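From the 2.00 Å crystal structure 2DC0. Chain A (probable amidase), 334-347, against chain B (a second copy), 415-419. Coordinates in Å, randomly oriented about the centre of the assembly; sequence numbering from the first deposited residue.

Chain A, residues 334-347: REALRLELVKALRG
Chain B 415-419: AYGED

Residues 334-345 of chain A form the last part of a helix that begins earlier in the chain, and R346(A), at phi/psi -60/127, is the first residue to leave helical angles. Against it lies a short non-helical segment of chain B, a type II turn from A415(B) to E418(B) that closes with E418(B) N to A415(B) O at 2.9 Å. Its corner residues, Y416(B) at -51/131 and G417(B) at 86/-11, face the helix. The register is set by V342(A) and G417(B), whose CA atoms are 6.2 Å apart. The contact buries 343 Å², and no direct hydrogen bond crosses it.

Y416(B) has the largest covered area of any residue in the two stretches, 115 Å². Its chi1 of -145° lies between wells, and with chi2 of 106° the ring reaches along the helix toward E335(A). R338(A) lies over one ring face: its CG is 4.2 Å from the Y416(B) ring centroid, 21° off the ring normal, a CH-pi contact, and its CD comes 3.6 Å from Y416(B) CE1. The arginine follows t, t, m with chi4 of -79°, which carries its guanidinium to E335(A), itself m, m with chi3 of -56°. The result is a two-pronged salt bridge within the helix: R338(A) NE donates to E335(A) OE1 at 2.9 Å and R338(A) NH2 to E335(A) OE2 at 2.8 Å. The charged end is thus paired while the aliphatic part meets the ring.

Two further apolar contacts meet the ring: V342(A) CG2, which approaches obliquely, is 3.8 Å from Y416(B) CD2, and L339(A) CB is 4.0 Å from Y416(B) CE2. The valine is t, and its CG1 sits 3.1 Å from Y416(B) O, a tight approach. L339(A), t and p, brings CD1 to 3.9 Å from G417(B) CA. An ideal CB on G417(B) would fall 2.5 Å from V342(A) CG1, a clash, and the backbone angles independently call for glycine.

Polar linkage across the contact runs through water. Water 1 donates to E335(A) O at 2.7 Å and accepts from L339(A) N at 2.9 Å and Y416(B) OH at 3.2 Å, inserting itself between backbone groups four residues apart. Water 2 donates to E335(A) OE1 at 2.7 Å and to Y416(B) OH at 2.8 Å.

At the helix end, R346(A), m, t, p with chi4 of 74°, places its guanidinium so that G417(B) O lies over one face, 4.0 Å from R346(A) NH1. E418(B), m and t, turns back within its own turn, where its OE1 accepts from A415(B) N at 2.9 Å.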

# COMPACT_ATOMS: atom_id res chain seq x y z
N ARG A 334 -8.28 -3.70 1.53
CA ARG A 334 -7.44 -3.03 0.54
C ARG A 334 -6.00 -3.47 0.71
O ARG A 334 -5.32 -3.75 -0.27
CB ARG A 334 -7.51 -1.50 0.69
CG ARG A 334 -6.39 -0.80 -0.09
CD ARG A 334 -6.65 0.68 -0.34
NE ARG A 334 -6.62 1.50 0.87
CZ ARG A 334 -6.83 2.81 0.87
NH1 ARG A 334 -7.08 3.44 -0.28
NH2 ARG A 334 -6.80 3.50 2.00
N GLU A 335 -5.53 -3.54 1.95
CA GLU A 335 -4.16 -3.96 2.18
C GLU A 335 -3.96 -5.40 1.71
O GLU A 335 -2.91 -5.74 1.18
CB GLU A 335 -3.79 -3.81 3.66
CG GLU A 335 -3.71 -2.34 4.12
CD GLU A 335 -2.94 -1.47 3.12
OE1 GLU A 335 -1.77 -1.79 2.82
OE2 GLU A 335 -3.51 -0.46 2.64
N ALA A 336 -4.98 -6.23 1.89
CA ALA A 336 -4.90 -7.63 1.47
C ALA A 336 -4.71 -7.78 -0.04
O ALA A 336 -4.17 -8.78 -0.50
CB ALA A 336 -6.15 -8.38 1.92
N LEU A 337 -5.15 -6.79 -0.81
CA LEU A 337 -5.03 -6.84 -2.27
C LEU A 337 -3.70 -6.32 -2.79
O LEU A 337 -3.31 -6.63 -3.92
CB LEU A 337 -6.15 -6.04 -2.92
CG LEU A 337 -7.58 -6.54 -2.69
CD1 LEU A 337 -8.58 -5.47 -3.10
CD2 LEU A 337 -7.80 -7.82 -3.48
N ARG A 338 -3.01 -5.54 -1.97
CA ARG A 338 -1.75 -4.94 -2.36
C ARG A 338 -0.70 -5.95 -2.85
O ARG A 338 -0.07 -5.73 -3.88
CB ARG A 338 -1.20 -4.10 -1.20
CG ARG A 338 -0.21 -3.03 -1.62
CD ARG A 338 0.13 -2.08 -0.46
NE ARG A 338 -1.03 -1.37 0.07
CZ ARG A 338 -1.59 -0.30 -0.49
NH1 ARG A 338 -1.10 0.20 -1.61
NH2 ARG A 338 -2.64 0.27 0.08
N LEU A 339 -0.53 -7.06 -2.13
CA LEU A 339 0.47 -8.05 -2.54
C LEU A 339 0.16 -8.65 -3.92
O LEU A 339 1.07 -8.96 -4.69
CB LEU A 339 0.58 -9.18 -1.49
CG LEU A 339 1.64 -10.26 -1.73
CD1 LEU A 339 3.02 -9.63 -1.87
CD2 LEU A 339 1.62 -11.25 -0.57
N GLU A 340 -1.13 -8.80 -4.23
CA GLU A 340 -1.56 -9.35 -5.53
C GLU A 340 -1.09 -8.49 -6.70
O GLU A 340 -0.65 -9.01 -7.73
CB GLU A 340 -3.08 -9.45 -5.60
CG GLU A 340 -3.67 -10.70 -4.99
CD GLU A 340 -5.15 -10.81 -5.26
OE1 GLU A 340 -5.56 -10.58 -6.42
OE2 GLU A 340 -5.90 -11.14 -4.32
N LEU A 341 -1.22 -7.18 -6.55
CA LEU A 341 -0.79 -6.27 -7.61
C LEU A 341 0.73 -6.29 -7.74
O LEU A 341 1.27 -6.30 -8.85
CB LEU A 341 -1.27 -4.85 -7.32
CG LEU A 341 -0.83 -3.79 -8.34
CD1 LEU A 341 -1.20 -4.25 -9.75
CD2 LEU A 341 -1.50 -2.46 -8.03
N VAL A 342 1.43 -6.31 -6.60
CA VAL A 342 2.88 -6.35 -6.59
C VAL A 342 3.39 -7.59 -7.33
O VAL A 342 4.35 -7.51 -8.11
CB VAL A 342 3.42 -6.36 -5.13
CG1 VAL A 342 4.92 -6.62 -5.11
CG2 VAL A 342 3.11 -5.02 -4.47
N LYS A 343 2.74 -8.72 -7.08
CA LYS A 343 3.12 -9.97 -7.72
C LYS A 343 2.85 -9.95 -9.23
O LYS A 343 3.63 -10.49 -10.01
CB LYS A 343 2.37 -11.14 -7.06
CG LYS A 343 2.80 -11.38 -5.62
CD LYS A 343 1.88 -12.31 -4.86
CE LYS A 343 2.02 -13.76 -5.29
NZ LYS A 343 1.21 -14.64 -4.38
N ALA A 344 1.75 -9.33 -9.63
CA ALA A 344 1.43 -9.27 -11.05
C ALA A 344 2.44 -8.42 -11.82
O ALA A 344 2.73 -8.69 -12.97
CB ALA A 344 0.02 -8.72 -11.25
N LEU A 345 2.98 -7.40 -11.16
CA LEU A 345 3.95 -6.50 -11.78
C LEU A 345 5.38 -7.04 -11.79
O LEU A 345 6.20 -6.60 -12.59
CB LEU A 345 3.93 -5.13 -11.08
CG LEU A 345 2.75 -4.22 -11.42
CD1 LEU A 345 2.72 -3.03 -10.47
CD2 LEU A 345 2.86 -3.75 -12.86
N ARG A 346 5.67 -7.98 -10.90
CA ARG A 346 7.01 -8.56 -10.83
C ARG A 346 7.41 -9.23 -12.14
O ARG A 346 6.68 -10.07 -12.66
CB ARG A 346 7.10 -9.59 -9.70
CG ARG A 346 7.14 -8.99 -8.30
CD ARG A 346 7.19 -10.09 -7.23
NE ARG A 346 8.36 -10.95 -7.37
CZ ARG A 346 9.60 -10.60 -7.06
NH1 ARG A 346 9.85 -9.39 -6.57
NH2 ARG A 346 10.60 -11.46 -7.23
N GLY A 347 8.57 -8.86 -12.68
CA GLY A 347 9.02 -9.49 -13.91
C GLY A 347 8.55 -8.84 -15.20
O GLY A 347 8.98 -9.26 -16.27
N ALA B 415 11.57 -4.19 -0.60
CA ALA B 415 10.36 -3.64 -1.17
C ALA B 415 9.22 -4.64 -1.01
O ALA B 415 9.46 -5.85 -0.85
CB ALA B 415 10.56 -3.30 -2.65
N TYR B 416 7.99 -4.14 -1.06
CA TYR B 416 6.80 -4.99 -0.94
C TYR B 416 6.92 -6.16 -1.91
O TYR B 416 7.22 -5.95 -3.09
CB TYR B 416 5.55 -4.17 -1.29
CG TYR B 416 4.31 -4.51 -0.49
CD1 TYR B 416 3.85 -3.66 0.51
CD2 TYR B 416 3.58 -5.67 -0.76
CE1 TYR B 416 2.69 -3.94 1.23
CE2 TYR B 416 2.41 -5.97 -0.05
CZ TYR B 416 1.98 -5.09 0.94
OH TYR B 416 0.82 -5.36 1.64
N GLY B 417 6.69 -7.37 -1.42
CA GLY B 417 6.76 -8.54 -2.29
C GLY B 417 8.13 -9.17 -2.50
O GLY B 417 8.22 -10.26 -3.05
N GLU B 418 9.19 -8.50 -2.06
CA GLU B 418 10.55 -9.02 -2.22
C GLU B 418 10.98 -9.95 -1.08
O GLU B 418 12.15 -9.95 -0.67
CB GLU B 418 11.57 -7.88 -2.32
CG GLU B 418 11.42 -7.00 -3.56
CD GLU B 418 12.59 -6.03 -3.75
OE1 GLU B 418 13.05 -5.43 -2.75
OE2 GLU B 418 13.04 -5.85 -4.90
N ASP B 419 10.05 -10.75 -0.57
CA ASP B 419 10.36 -11.68 0.53
C ASP B 419 11.57 -12.55 0.22
O ASP B 419 12.45 -12.71 1.07
CB ASP B 419 9.15 -12.57 0.82
CG ASP B 419 7.92 -11.79 1.22
OD1 ASP B 419 7.44 -11.96 2.35
OD2 ASP B 419 7.44 -10.99 0.39
O HOH W 1 -1.12 -7.63 0.61
O HOH W 2 0.17 -3.51 3.65